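Local coordinates for protein ElaA (Escherichia coli, PDB 5Z6N), which probably acts as an N-acetyltransferase of the GNAT family, moving an acetyl group from acetyl coenzyme A to an amine, at residues F123-G128 with I144-E149; E73-G78 with K110-G115; E3-H8 with H50-K55. All coordinates share one frame; numbering follows the deposited sequence.

Interaction 1: F123-G128 with I144-E149; sequences FYQSFG and IGMARE
M146 rises from strand 143-148 toward Y124 of helix 121-124 and the following Q125, whose side chain it meets at about a right angle. M146 CG lies anti to the carbonyl carbon, the chain runs straight through chi2, and the bend at chi3 (89°) swings the methyl so that M146 CE sits 3.6 Å from Q125 CG. The sulfur is on the Y124 flank, with M146 SD 3.9 Å from Y124 CB. The same SD is 5.4 Å from the centroid of the Y124 ring and 64° off its normal, an oblique Met-aromatic contact. The Y124 ring leads on to L114 and A116 of the neighbouring strand, while F127 CE2 stands over one face of the F123 ring and both phenylalanines reach M96 of helix 91-106.

Two residues along the strand, R148 is fully extended from CG to NE, with CG anti to the backbone N. It lies alongside the chain at G128, where G128 O is 3.6 Å from R148 CG. At its far end R148 NE gives a weak hydrogen bond to F127 O (3.0 Å), bent at 127° although the oxygen lies near the guanidinium plane. A beta carbon on G128 would collide with R148 NE, and the backbone there has a conformation suited to glycine. Within 144-149, R148 NH2 faces E149 OE1 at 3.3 Å, a pairing of charges without a directed N-H. An alanine at R148, lacking NE and the methylenes beyond CB, would probably loosen the hold of the strand end on F127 and G128.

Sulfur and methyl packing of M146 against Y124 and Q125 thus carries the contact, and its one polar link, the weak R148 NE to F127 O bond, is likely to add little directional hold.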
ATOM      1  N   PHE B 123      -3.094  -6.330  27.023  1.00 42.00           N
ATOM      2  CA  PHE B 123      -2.886  -4.903  26.795  1.00 34.69           C
ATOM      3  C   PHE B 123      -4.175  -4.225  26.350  1.00 30.06           C
ATOM      4  O   PHE B 123      -4.427  -3.070  26.711  1.00 29.35           O
ATOM      5  CB  PHE B 123      -1.762  -4.701  25.769  1.00 31.66           C
ATOM      6  CG  PHE B 123      -1.701  -3.312  25.169  1.00 29.71           C
ATOM      7  CD1 PHE B 123      -0.916  -2.336  25.751  1.00 31.22           C
ATOM      8  CD2 PHE B 123      -2.369  -3.009  23.992  1.00 28.35           C
ATOM      9  CE1 PHE B 123      -0.838  -1.066  25.211  1.00 30.54           C
ATOM     10  CE2 PHE B 123      -2.291  -1.742  23.439  1.00 26.01           C
ATOM     11  CZ  PHE B 123      -1.521  -0.769  24.050  1.00 24.97           C
ATOM     12  N   TYR B 124      -5.000  -4.922  25.570  1.00 32.12           N
ATOM     13  CA  TYR B 124      -6.301  -4.379  25.199  1.00 32.92           C
ATOM     14  C   TYR B 124      -7.318  -4.521  26.321  1.00 35.10           C
ATOM     15  O   TYR B 124      -8.244  -3.708  26.415  1.00 35.97           O
ATOM     16  CB  TYR B 124      -6.825  -5.060  23.931  1.00 27.82           C
ATOM     17  CG  TYR B 124      -6.006  -4.770  22.696  1.00 20.92           C
ATOM     18  CD1 TYR B 124      -5.861  -3.473  22.227  1.00 18.79           C
ATOM     19  CD2 TYR B 124      -5.384  -5.795  21.993  1.00 23.85           C
ATOM     20  CE1 TYR B 124      -5.112  -3.200  21.093  1.00 25.07           C
ATOM     21  CE2 TYR B 124      -4.635  -5.534  20.861  1.00 27.98           C
ATOM     22  CZ  TYR B 124      -4.503  -4.235  20.413  1.00 31.21           C
ATOM     23  OH  TYR B 124      -3.760  -3.970  19.282  1.00 35.21           O
ATOM     24  N   GLN B 125      -7.173  -5.540  27.174  1.00 35.79           N
ATOM     25  CA  GLN B 125      -8.033  -5.650  28.347  1.00 31.58           C
ATOM     26  C   GLN B 125      -7.789  -4.528  29.347  1.00 33.27           C
ATOM     27  O   GLN B 125      -8.646  -4.284  30.203  1.00 34.74           O
ATOM     28  CB  GLN B 125      -7.838  -7.002  29.034  1.00 34.96           C
ATOM     29  CG  GLN B 125      -8.578  -8.146  28.369  1.00 40.89           C
ATOM     30  CD  GLN B 125      -8.237  -9.499  28.967  1.00 46.85           C
ATOM     31  OE1 GLN B 125      -8.890 -10.500  28.677  1.00 46.39           O
ATOM     32  NE2 GLN B 125      -7.218  -9.535  29.810  1.00 54.65           N
ATOM     33  N   SER B 126      -6.645  -3.847  29.264  1.00 39.34           N
ATOM     34  CA  SER B 126      -6.375  -2.690  30.108  1.00 41.90           C
ATOM     35  C   SER B 126      -7.039  -1.420  29.591  1.00 41.35           C
ATOM     36  O   SER B 126      -6.897  -0.364  30.218  1.00 47.10           O
ATOM     37  CB  SER B 126      -4.866  -2.465  30.237  1.00 42.89           C
ATOM     38  OG  SER B 126      -4.407  -1.510  29.296  1.00 43.74           O
ATOM     39  N   PHE B 127      -7.749  -1.497  28.467  1.00 34.00           N
ATOM     40  CA  PHE B 127      -8.505  -0.375  27.928  1.00 32.11           C
ATOM     41  C   PHE B 127     -10.009  -0.606  27.980  1.00 34.02           C
ATOM     42  O   PHE B 127     -10.771   0.226  27.477  1.00 39.77           O
ATOM     43  CB  PHE B 127      -8.075  -0.088  26.488  1.00 32.62           C
ATOM     44  CG  PHE B 127      -6.687   0.463  26.371  1.00 32.43           C
ATOM     45  CD1 PHE B 127      -6.461   1.825  26.463  1.00 30.65           C
ATOM     46  CD2 PHE B 127      -5.609  -0.378  26.166  1.00 30.62           C
ATOM     47  CE1 PHE B 127      -5.186   2.336  26.359  1.00 26.80           C
ATOM     48  CE2 PHE B 127      -4.330   0.127  26.061  1.00 25.44           C
ATOM     49  CZ  PHE B 127      -4.120   1.487  26.157  1.00 24.61           C
ATOM     50  N   GLY B 128     -10.456  -1.716  28.566  1.00 22.35           N
ATOM     51  CA  GLY B 128     -11.868  -2.006  28.685  1.00 22.92           C
ATOM     52  C   GLY B 128     -12.393  -3.073  27.751  1.00 35.07           C
ATOM     53  O   GLY B 128     -13.602  -3.335  27.758  1.00 37.53           O
ATOM     54  N   ILE B 144      -8.007 -13.304  18.931  1.00 29.13           N
ATOM     55  CA  ILE B 144      -9.234 -13.273  19.712  1.00 27.71           C
ATOM     56  C   ILE B 144      -9.994 -12.012  19.326  1.00 29.39           C
ATOM     57  O   ILE B 144      -9.393 -10.953  19.105  1.00 30.46           O
ATOM     58  CB  ILE B 144      -8.965 -13.322  21.236  1.00 34.11           C
ATOM     59  CG1 ILE B 144     -10.180 -13.864  21.985  1.00 34.52           C
ATOM     60  CG2 ILE B 144      -8.579 -11.963  21.788  1.00 41.84           C
ATOM     61  CD1 ILE B 144     -10.235 -15.358  21.998  1.00 37.66           C
ATOM     62  N   GLY B 145     -11.308 -12.140  19.186  1.00 30.97           N
ATOM     63  CA  GLY B 145     -12.145 -10.974  18.987  1.00 32.05           C
ATOM     64  C   GLY B 145     -12.473 -10.338  20.326  1.00 38.43           C
ATOM     65  O   GLY B 145     -12.782 -11.019  21.304  1.00 41.55           O
ATOM     66  N   MET B 146     -12.384  -9.013  20.364  1.00 38.47           N
ATOM     67  CA  MET B 146     -12.564  -8.261  21.593  1.00 35.39           C
ATOM     68  C   MET B 146     -13.459  -7.062  21.325  1.00 31.37           C
ATOM     69  O   MET B 146     -13.553  -6.569  20.199  1.00 35.29           O
ATOM     70  CB  MET B 146     -11.214  -7.804  22.167  1.00 37.54           C
ATOM     71  CG  MET B 146     -10.262  -8.953  22.453  1.00 45.30           C
ATOM     72  SD  MET B 146      -8.652  -8.445  23.074  1.00 55.58           S
ATOM     73  CE  MET B 146      -8.982  -8.417  24.832  1.00 57.60           C
ATOM     74  N   ALA B 147     -14.125  -6.598  22.379  1.00 29.21           N
ATOM     75  CA  ALA B 147     -15.003  -5.449  22.262  1.00 29.28           C
ATOM     76  C   ALA B 147     -15.061  -4.726  23.599  1.00 35.72           C
ATOM     77  O   ALA B 147     -14.899  -5.329  24.662  1.00 36.35           O
ATOM     78  CB  ALA B 147     -16.409  -5.850  21.801  1.00 26.56           C
ATOM     79  N   ARG B 148     -15.294  -3.418  23.527  1.00 36.14           N
ATOM     80  CA  ARG B 148     -15.365  -2.558  24.697  1.00 39.21           C
ATOM     81  C   ARG B 148     -16.777  -2.017  24.864  1.00 44.51           C
ATOM     82  O   ARG B 148     -17.443  -1.693  23.877  1.00 49.01           O
ATOM     83  CB  ARG B 148     -14.387  -1.387  24.578  1.00 35.52           C
ATOM     84  CG  ARG B 148     -14.396  -0.454  25.775  1.00 40.26           C
ATOM     85  CD  ARG B 148     -13.359   0.642  25.631  1.00 42.45           C
ATOM     86  NE  ARG B 148     -13.365   1.545  26.777  1.00 44.95           N
ATOM     87  CZ  ARG B 148     -14.114   2.638  26.868  1.00 50.58           C
ATOM     88  NH1 ARG B 148     -14.051   3.397  27.953  1.00 53.03           N
ATOM     89  NH2 ARG B 148     -14.922   2.979  25.874  1.00 54.03           N
ATOM     90  N   GLU B 149     -17.225  -1.930  26.114  1.00 48.33           N
ATOM     91  CA  GLU B 149     -18.430  -1.183  26.460  1.00 42.09           C
ATOM     92  C   GLU B 149     -19.663  -1.648  25.693  1.00 41.55           C
ATOM     93  O   GLU B 149     -20.516  -2.344  26.236  1.00 44.96           O
ATOM     94  CB  GLU B 149     -18.189   0.308  26.210  1.00 39.17           C
ATOM     95  CG  GLU B 149     -19.441   1.167  26.155  1.00 42.80           C
ATOM     96  CD  GLU B 149     -19.238   2.534  26.779  1.00 50.24           C
ATOM     97  OE1 GLU B 149     -18.072   2.956  26.919  1.00 60.49           O
ATOM     98  OE2 GLU B 149     -20.247   3.178  27.128  1.00 46.43           O
TER

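Interaction 2: E73-G78 with K110-G115; sequences EPVVIG and KPVYLG
The Y113 ring is the one aromatic group here, and V76 CG2 approaches it obliquely, on the sheet side that V76 and Y113 share. The two residues belong to strands 75-82 and 112-117, the parallel pair of a beta-alpha-beta unit in the GNAT fold, connected through helix 91-106. Y113 CG is anti to the backbone N (chi1 -179°), which leads the ring away from strand 75-82. The pyrrolidine of P74 lies side by side with the Y113 side chain, pointing the same way, with P74 CG 3.8 Å from Y113 CB. The second proline ring, P111, offers CD to P74 CB at 4.2 Å, so two puckered proline rings stand next to each other where the strands begin.

Three backbone hydrogen bonds join the strands: V75 N to P111 O, Y113 N to V75 O, and I77 N to Y113 O at 2.9 Å. The last is the straightest, 168° at the hydrogen, and runs nearly along the C=O axis. Y113 thus both gives and accepts a bond across the pair, and its carbonyl oxygen also receives a CA-H...O contact from V76 CA at 3.4 Å. These are the two strands that part in GNAT enzymes to make room for acetyl coenzyme A, and the 31° angle between their short segments is consistent with that.

The opposite side of the sheet carries V75, I77, V112 and L114, covered in part by helix 91-106 through T99, L100 and C103. V75 CB rests 3.9 Å from V112 CG2, and I77 reaches both of its neighbours at once, crossing each obliquely. Its CG2 is 3.9 Å from L114 CD1, while the other branch, extended through chi2, puts I77 CD1 3.5 Å from V112 CG1.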
ATOM      1  N   GLU B  73     -24.102  -2.885  13.667  1.00 53.59           N
ATOM      2  CA  GLU B  73     -22.891  -3.409  14.287  1.00 55.88           C
ATOM      3  C   GLU B  73     -21.937  -2.331  14.798  1.00 56.56           C
ATOM      4  O   GLU B  73     -22.024  -1.174  14.361  1.00 60.33           O
ATOM      5  CB  GLU B  73     -22.080  -4.179  13.241  1.00 60.00           C
ATOM      6  CG  GLU B  73     -22.892  -5.029  12.299  1.00 65.09           C
ATOM      7  CD  GLU B  73     -23.096  -4.351  10.967  1.00 70.46           C
ATOM      8  OE1 GLU B  73     -22.506  -3.271  10.758  1.00 69.83           O
ATOM      9  OE2 GLU B  73     -23.819  -4.912  10.120  1.00 76.45           O
ATOM     10  N   PRO B  74     -21.014  -2.655  15.736  1.00 48.30           N
ATOM     11  CA  PRO B  74     -20.200  -1.596  16.346  1.00 41.62           C
ATOM     12  C   PRO B  74     -19.106  -0.878  15.570  1.00 39.06           C
ATOM     13  O   PRO B  74     -18.868  -1.119  14.381  1.00 33.67           O
ATOM     14  CB  PRO B  74     -19.591  -2.388  17.506  1.00 40.51           C
ATOM     15  CG  PRO B  74     -19.271  -3.691  16.879  1.00 41.99           C
ATOM     16  CD  PRO B  74     -20.452  -3.979  15.992  1.00 43.76           C
ATOM     17  N   VAL B  75     -18.437   0.032  16.279  1.00 38.79           N
ATOM     18  CA  VAL B  75     -17.226   0.668  15.782  1.00 30.25           C
ATOM     19  C   VAL B  75     -16.094  -0.350  15.786  1.00 31.88           C
ATOM     20  O   VAL B  75     -15.885  -1.064  16.775  1.00 31.76           O
ATOM     21  CB  VAL B  75     -16.878   1.882  16.652  1.00 29.64           C
ATOM     22  CG1 VAL B  75     -15.849   2.730  15.974  1.00 28.28           C
ATOM     23  CG2 VAL B  75     -18.123   2.692  16.975  1.00 30.47           C
ATOM     24  N   VAL B  76     -15.354  -0.425  14.683  1.00 33.66           N
ATOM     25  CA  VAL B  76     -14.243  -1.360  14.546  1.00 27.87           C
ATOM     26  C   VAL B  76     -12.940  -0.580  14.609  1.00 27.25           C
ATOM     27  O   VAL B  76     -12.781   0.429  13.911  1.00 26.53           O
ATOM     28  CB  VAL B  76     -14.332  -2.169  13.240  1.00 26.66           C
ATOM     29  CG1 VAL B  76     -12.978  -2.801  12.904  1.00 14.92           C
ATOM     30  CG2 VAL B  76     -15.422  -3.232  13.352  1.00 30.10           C
ATOM     31  N   ILE B  77     -12.015  -1.044  15.448  1.00 29.07           N
ATOM     32  CA  ILE B  77     -10.645  -0.547  15.481  1.00 25.15           C
ATOM     33  C   ILE B  77      -9.746  -1.618  14.880  1.00 22.49           C
ATOM     34  O   ILE B  77      -9.933  -2.812  15.140  1.00 20.94           O
ATOM     35  CB  ILE B  77     -10.196  -0.192  16.912  1.00 19.36           C
ATOM     36  CG1 ILE B  77     -11.036   0.950  17.477  1.00 14.70           C
ATOM     37  CG2 ILE B  77      -8.723   0.184  16.943  1.00 22.40           C
ATOM     38  CD1 ILE B  77     -10.623   1.348  18.874  1.00 19.10           C
ATOM     39  N   GLY B  78      -8.784  -1.196  14.066  1.00 22.19           N
ATOM     40  CA  GLY B  78      -7.868  -2.140  13.453  1.00 20.61           C
ATOM     41  C   GLY B  78      -6.646  -1.428  12.916  1.00 24.19           C
ATOM     42  O   GLY B  78      -6.561  -0.196  12.930  1.00 29.47           O
ATOM     43  N   LYS B 110     -22.304   3.381  21.205  1.00 54.44           N
ATOM     44  CA  LYS B 110     -21.953   2.292  20.307  1.00 44.34           C
ATOM     45  C   LYS B 110     -20.685   1.664  20.887  1.00 42.45           C
ATOM     46  O   LYS B 110     -19.725   2.385  21.206  1.00 44.81           O
ATOM     47  CB  LYS B 110     -21.712   2.730  18.863  1.00 32.72           C
ATOM     48  CG  LYS B 110     -22.934   2.659  17.958  1.00 26.22           C
ATOM     49  CD  LYS B 110     -22.532   2.596  16.490  1.00 26.19           C
ATOM     50  CE  LYS B 110     -23.725   2.303  15.582  1.00 36.68           C
ATOM     51  NZ  LYS B 110     -24.776   3.356  15.689  1.00 36.33           N
ATOM     52  N   PRO B 111     -20.660   0.342  21.038  1.00 34.45           N
ATOM     53  CA  PRO B 111     -19.439  -0.322  21.510  1.00 28.04           C
ATOM     54  C   PRO B 111     -18.381  -0.363  20.421  1.00 28.99           C
ATOM     55  O   PRO B 111     -18.607   0.008  19.269  1.00 28.51           O
ATOM     56  CB  PRO B 111     -19.928  -1.730  21.890  1.00 30.10           C
ATOM     57  CG  PRO B 111     -21.420  -1.768  21.558  1.00 33.61           C
ATOM     58  CD  PRO B 111     -21.714  -0.613  20.679  1.00 33.96           C
ATOM     59  N   VAL B 112     -17.187  -0.801  20.808  1.00 33.28           N
ATOM     60  CA  VAL B 112     -16.023  -0.809  19.932  1.00 30.21           C
ATOM     61  C   VAL B 112     -15.525  -2.239  19.809  1.00 33.32           C
ATOM     62  O   VAL B 112     -15.183  -2.866  20.818  1.00 40.24           O
ATOM     63  CB  VAL B 112     -14.908   0.107  20.458  1.00 27.45           C
ATOM     64  CG1 VAL B 112     -13.569  -0.311  19.879  1.00 25.78           C
ATOM     65  CG2 VAL B 112     -15.215   1.551  20.118  1.00 27.75           C
ATOM     66  N   TYR B 113     -15.467  -2.756  18.600  1.00 27.06           N
ATOM     67  CA  TYR B 113     -14.903  -4.056  18.372  1.00 25.28           C
ATOM     68  C   TYR B 113     -13.460  -3.919  17.913  1.00 26.04           C
ATOM     69  O   TYR B 113     -13.123  -2.948  17.310  1.00 28.72           O
ATOM     70  CB  TYR B 113     -15.707  -4.824  17.326  1.00 27.28           C
ATOM     71  CG  TYR B 113     -15.172  -6.199  17.054  1.00 28.35           C
ATOM     72  CD1 TYR B 113     -15.530  -7.248  17.841  1.00 27.79           C
ATOM     73  CD2 TYR B 113     -14.270  -6.427  16.040  1.00 29.46           C
ATOM     74  CE1 TYR B 113     -15.022  -8.490  17.625  1.00 29.71           C
ATOM     75  CE2 TYR B 113     -13.750  -7.665  15.830  1.00 32.06           C
ATOM     76  CZ  TYR B 113     -14.143  -8.690  16.616  1.00 32.40           C
ATOM     77  OH  TYR B 113     -13.653  -9.923  16.429  1.00 35.44           O
ATOM     78  N   LEU B 114     -12.641  -4.918  18.174  1.00 17.16           N
ATOM     79  CA  LEU B 114     -11.288  -4.894  17.741  1.00 45.41           C
ATOM     80  C   LEU B 114     -10.705  -6.276  17.537  1.00 52.17           C
ATOM     81  O   LEU B 114     -10.761  -7.133  18.384  1.00 54.49           O
ATOM     82  CB  LEU B 114     -10.465  -4.084  18.732  1.00 43.61           C
ATOM     83  CG  LEU B 114      -8.944  -3.979  18.721  1.00 39.26           C
ATOM     84  CD1 LEU B 114      -8.551  -2.753  19.498  1.00 37.03           C
ATOM     85  CD2 LEU B 114      -8.295  -5.207  19.320  1.00 33.17           C
ATOM     86  N   GLY B 115     -10.145  -6.509  16.380  1.00 51.17           N
ATOM     87  CA  GLY B 115      -9.549  -7.790  16.122  1.00 54.85           C
ATOM     88  C   GLY B 115      -8.135  -7.716  16.597  1.00 57.73           C
ATOM     89  O   GLY B 115      -7.483  -6.748  16.374  1.00 67.45           O
TER

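Interaction 3: E3-H8 with H50-K55; sequences EWQDLH and HILGWK
Q5 O is gripped twice from strand 49-54: L52 N gives it a hydrogen bond of 3.0 Å, and I51 CA adds a CA-H...O contact at 3.2 Å. L52 O is held in the same double fashion, by Q5 N and by W4 CA. Strands 3-8 and 49-54 form an antiparallel pair at one margin of the GNAT sheet, 3-8 being its outermost strand on that side within the chain. E3 with W54, Q5 with L52 and L7 with H50 are hydrogen-bonded pairs, each closed by two N-H...O bonds. W4 with G53 and D6 with I51 are the non-hydrogen-bonded pairs between them.

W4 turns to the side of the sheet that helix 91-106 covers. Its CG is anti to the carbonyl carbon (chi1 -64°), so the indole folds back across to the partner strand and lies over G53. G53 CA sits 4.0 Å from the centroid of the six-membered ring and 23° off its normal, a CH-pi contact. A beta carbon on G53 would crowd W4 CZ3, so the missing side chain lets the ring come down over the strand. I51 CG2 reaches W4 CE3 at 3.8 Å, and K98 makes a cation-pi contact with the indole. D6 OD1 meets I51 CG1 there but has its main partner in R49, a salt bridge.

The other side carries E3, Q5, L7, H50, L52 and W54, with helix 14-31 against it through Q16, A19 and L20. Q5 crosses W54 obliquely, its amide 78° from the indole plane. L7 meets L52 at about a right angle, CD1 to CD1 at 4.0 Å. E3 runs alongside W54, pointing the same way, with E3 CG 3.6 Å from W54 CB.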
ATOM      1  N   GLU B   3       2.948  14.452  17.660  1.00 35.65           N
ATOM      2  CA  GLU B   3       1.710  15.117  17.280  1.00 35.66           C
ATOM      3  C   GLU B   3       0.753  14.076  16.714  1.00 34.13           C
ATOM      4  O   GLU B   3       1.163  13.195  15.950  1.00 28.23           O
ATOM      5  CB  GLU B   3       1.961  16.237  16.267  1.00 38.58           C
ATOM      6  CG  GLU B   3       2.223  15.781  14.835  1.00 39.66           C
ATOM      7  CD  GLU B   3       2.161  16.923  13.832  1.00 40.46           C
ATOM      8  OE1 GLU B   3       3.074  17.018  12.984  1.00 38.82           O
ATOM      9  OE2 GLU B   3       1.201  17.722  13.891  1.00 41.44           O
ATOM     10  N   TRP B   4      -0.507  14.157  17.119  1.00 38.53           N
ATOM     11  CA  TRP B   4      -1.528  13.234  16.657  1.00 36.68           C
ATOM     12  C   TRP B   4      -2.499  13.954  15.733  1.00 35.17           C
ATOM     13  O   TRP B   4      -2.810  15.135  15.922  1.00 33.57           O
ATOM     14  CB  TRP B   4      -2.285  12.608  17.831  1.00 30.19           C
ATOM     15  CG  TRP B   4      -1.414  11.765  18.711  1.00 25.05           C
ATOM     16  CD1 TRP B   4      -0.682  12.190  19.780  1.00 25.82           C
ATOM     17  CD2 TRP B   4      -1.184  10.353  18.602  1.00 24.22           C
ATOM     18  NE1 TRP B   4      -0.009  11.133  20.342  1.00 25.82           N
ATOM     19  CE2 TRP B   4      -0.299   9.994  19.637  1.00 25.19           C
ATOM     20  CE3 TRP B   4      -1.633   9.359  17.727  1.00 26.37           C
ATOM     21  CZ2 TRP B   4       0.144   8.685  19.823  1.00 20.81           C
ATOM     22  CZ3 TRP B   4      -1.190   8.057  17.913  1.00 15.10           C
ATOM     23  CH2 TRP B   4      -0.311   7.736  18.951  1.00 17.90           C
ATOM     24  N   GLN B   5      -2.959  13.233  14.715  1.00 33.00           N
ATOM     25  CA  GLN B   5      -3.954  13.739  13.781  1.00 34.57           C
ATOM     26  C   GLN B   5      -5.094  12.739  13.691  1.00 35.16           C
ATOM     27  O   GLN B   5      -4.861  11.545  13.479  1.00 34.65           O
ATOM     28  CB  GLN B   5      -3.341  13.987  12.397  1.00 32.40           C
ATOM     29  CG  GLN B   5      -2.067  14.814  12.417  1.00 27.49           C
ATOM     30  CD  GLN B   5      -1.624  15.220  11.025  1.00 28.64           C
ATOM     31  OE1 GLN B   5      -1.550  14.391  10.127  1.00 32.31           O
ATOM     32  NE2 GLN B   5      -1.331  16.498  10.839  1.00 30.03           N
ATOM     33  N   ASP B   6      -6.319  13.226  13.874  1.00 34.19           N
ATOM     34  CA  ASP B   6      -7.532  12.419  13.815  1.00 27.79           C
ATOM     35  C   ASP B   6      -8.229  12.800  12.513  1.00 30.29           C
ATOM     36  O   ASP B   6      -9.055  13.708  12.462  1.00 33.85           O
ATOM     37  CB  ASP B   6      -8.416  12.664  15.072  1.00 23.47           C
ATOM     38  CG  ASP B   6      -9.806  12.058  14.949  1.00 31.83           C
ATOM     39  OD1 ASP B   6     -10.007  11.175  14.090  1.00 30.92           O
ATOM     40  OD2 ASP B   6     -10.690  12.434  15.748  1.00 42.73           O
ATOM     41  N   LEU B   7      -7.889  12.081  11.451  1.00 33.77           N
ATOM     42  CA  LEU B   7      -8.273  12.464  10.099  1.00 28.37           C
ATOM     43  C   LEU B   7      -9.460  11.635   9.635  1.00 26.31           C
ATOM     44  O   LEU B   7      -9.379  10.403   9.592  1.00 27.56           O
ATOM     45  CB  LEU B   7      -7.097  12.272   9.142  1.00 21.51           C
ATOM     46  CG  LEU B   7      -5.802  13.031   9.444  1.00 24.58           C
ATOM     47  CD1 LEU B   7      -4.967  13.144   8.200  1.00 25.74           C
ATOM     48  CD2 LEU B   7      -6.065  14.413  10.026  1.00 26.76           C
ATOM     49  N   HIS B   8     -10.556  12.308   9.290  1.00 29.02           N
ATOM     50  CA  HIS B   8     -11.517  11.686   8.398  1.00 26.75           C
ATOM     51  C   HIS B   8     -10.826  11.437   7.065  1.00 15.48           C
ATOM     52  O   HIS B   8      -9.912  12.167   6.674  1.00 25.61           O
ATOM     53  CB  HIS B   8     -12.755  12.569   8.213  1.00 31.63           C
ATOM     54  CG  HIS B   8     -13.830  11.929   7.388  1.00 41.53           C
ATOM     55  ND1 HIS B   8     -14.897  11.263   7.953  1.00 43.99           N
ATOM     56  CD2 HIS B   8     -14.001  11.840   6.047  1.00 39.84           C
ATOM     57  CE1 HIS B   8     -15.679  10.793   6.998  1.00 41.42           C
ATOM     58  NE2 HIS B   8     -15.157  11.129   5.831  1.00 40.63           N
ATOM     59  N   HIS B  50      -8.879   7.988  10.283  1.00 23.92           N
ATOM     60  CA  HIS B  50      -7.543   7.465  10.526  1.00 22.96           C
ATOM     61  C   HIS B  50      -6.829   8.332  11.553  1.00 23.04           C
ATOM     62  O   HIS B  50      -6.982   9.559  11.563  1.00 13.72           O
ATOM     63  CB  HIS B  50      -6.709   7.400   9.237  1.00 21.21           C
ATOM     64  CG  HIS B  50      -7.442   6.826   8.059  1.00 25.06           C
ATOM     65  ND1 HIS B  50      -8.418   7.524   7.373  1.00 24.30           N
ATOM     66  CD2 HIS B  50      -7.360   5.608   7.467  1.00 20.15           C
ATOM     67  CE1 HIS B  50      -8.888   6.766   6.397  1.00 19.56           C
ATOM     68  NE2 HIS B  50      -8.266   5.599   6.434  1.00 17.73           N
ATOM     69  N   ILE B  51      -6.053   7.684  12.418  1.00 12.86           N
ATOM     70  CA  ILE B  51      -5.314   8.353  13.476  1.00 25.00           C
ATOM     71  C   ILE B  51      -3.834   8.066  13.269  1.00 28.74           C
ATOM     72  O   ILE B  51      -3.433   6.906  13.134  1.00 24.67           O
ATOM     73  CB  ILE B  51      -5.806   7.902  14.861  1.00 25.55           C
ATOM     74  CG1 ILE B  51      -7.243   8.396  15.042  1.00 24.72           C
ATOM     75  CG2 ILE B  51      -4.890   8.426  15.971  1.00 28.76           C
ATOM     76  CD1 ILE B  51      -7.979   7.801  16.182  1.00 28.34           C
ATOM     77  N   LEU B  52      -3.035   9.132  13.210  1.00 31.95           N
ATOM     78  CA  LEU B  52      -1.628   9.058  12.846  1.00 30.18           C
ATOM     79  C   LEU B  52      -0.790   9.681  13.951  1.00 33.28           C
ATOM     80  O   LEU B  52      -1.089  10.789  14.410  1.00 32.33           O
ATOM     81  CB  LEU B  52      -1.355   9.788  11.520  1.00 32.02           C
ATOM     82  CG  LEU B  52      -2.363   9.683  10.370  1.00 31.68           C
ATOM     83  CD1 LEU B  52      -2.032  10.628   9.234  1.00 29.05           C
ATOM     84  CD2 LEU B  52      -2.421   8.284   9.860  1.00 35.72           C
ATOM     85  N   GLY B  53       0.255   8.973  14.372  1.00 32.92           N
ATOM     86  CA  GLY B  53       1.224   9.543  15.288  1.00 34.06           C
ATOM     87  C   GLY B  53       2.476   9.958  14.544  1.00 43.36           C
ATOM     88  O   GLY B  53       3.132   9.118  13.920  1.00 46.89           O
ATOM     89  N   TRP B  54       2.818  11.244  14.586  1.00 42.70           N
ATOM     90  CA  TRP B  54       3.952  11.780  13.842  1.00 38.50           C
ATOM     91  C   TRP B  54       5.063  12.203  14.793  1.00 44.53           C
ATOM     92  O   TRP B  54       4.814  12.907  15.778  1.00 44.44           O
ATOM     93  CB  TRP B  54       3.527  12.966  12.974  1.00 40.12           C
ATOM     94  CG  TRP B  54       2.761  12.570  11.748  1.00 39.55           C
ATOM     95  CD1 TRP B  54       1.406  12.575  11.589  1.00 36.26           C
ATOM     96  CD2 TRP B  54       3.309  12.112  10.507  1.00 36.97           C
ATOM     97  NE1 TRP B  54       1.076  12.145  10.325  1.00 33.11           N
ATOM     98  CE2 TRP B  54       2.227  11.856   9.641  1.00 32.37           C
ATOM     99  CE3 TRP B  54       4.610  11.897  10.043  1.00 34.29           C
ATOM    100  CZ2 TRP B  54       2.408  11.390   8.341  1.00 31.31           C
ATOM    101  CZ3 TRP B  54       4.787  11.434   8.755  1.00 32.10           C
ATOM    102  CH2 TRP B  54       3.693  11.188   7.918  1.00 29.59           C
ATOM    103  N   LYS B  55       6.289  11.781  14.490  1.00 46.81           N
ATOM    104  CA  LYS B  55       7.488  12.184  15.224  1.00 44.33           C
ATOM    105  C   LYS B  55       8.445  12.806  14.211  1.00 46.59           C
ATOM    106  O   LYS B  55       9.303  12.117  13.652  1.00 43.57           O
ATOM    107  CB  LYS B  55       8.126  10.997  15.955  1.00 43.16           C
ATOM    108  CG  LYS B  55       9.336  11.376  16.786  1.00 45.35           C
ATOM    109  CD  LYS B  55       9.832  10.217  17.640  1.00 42.50           C
ATOM    110  CE  LYS B  55      10.559  10.731  18.866  1.00 38.69           C
ATOM    111  NZ  LYS B  55      10.143  12.129  19.207  1.00 34.42           N
TER

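How the interactions relate
All three interactions reach one mixed GNAT sheet, and along the chain they come in series: interaction 3, then 2, then 1. Interactions 1 and 2 are neighbours, their centres about 10 Å apart. Strands 143-148 and 112-117 lie next to each other there, with probable hydrogen bonds from R148 N to V112 O and from L114 N to M146 O. Interaction 3 sits toward the other margin, its centre about 19 Å from that of interaction 2 and about 22 Å from that of interaction 1. Interactions 3 and 2 pair strands within the sheet, with strand 59-67 between them; interaction 1 packs residues of 123-128 against strand 143-148 near its other side. Helix 91-106 reaches residues of all three.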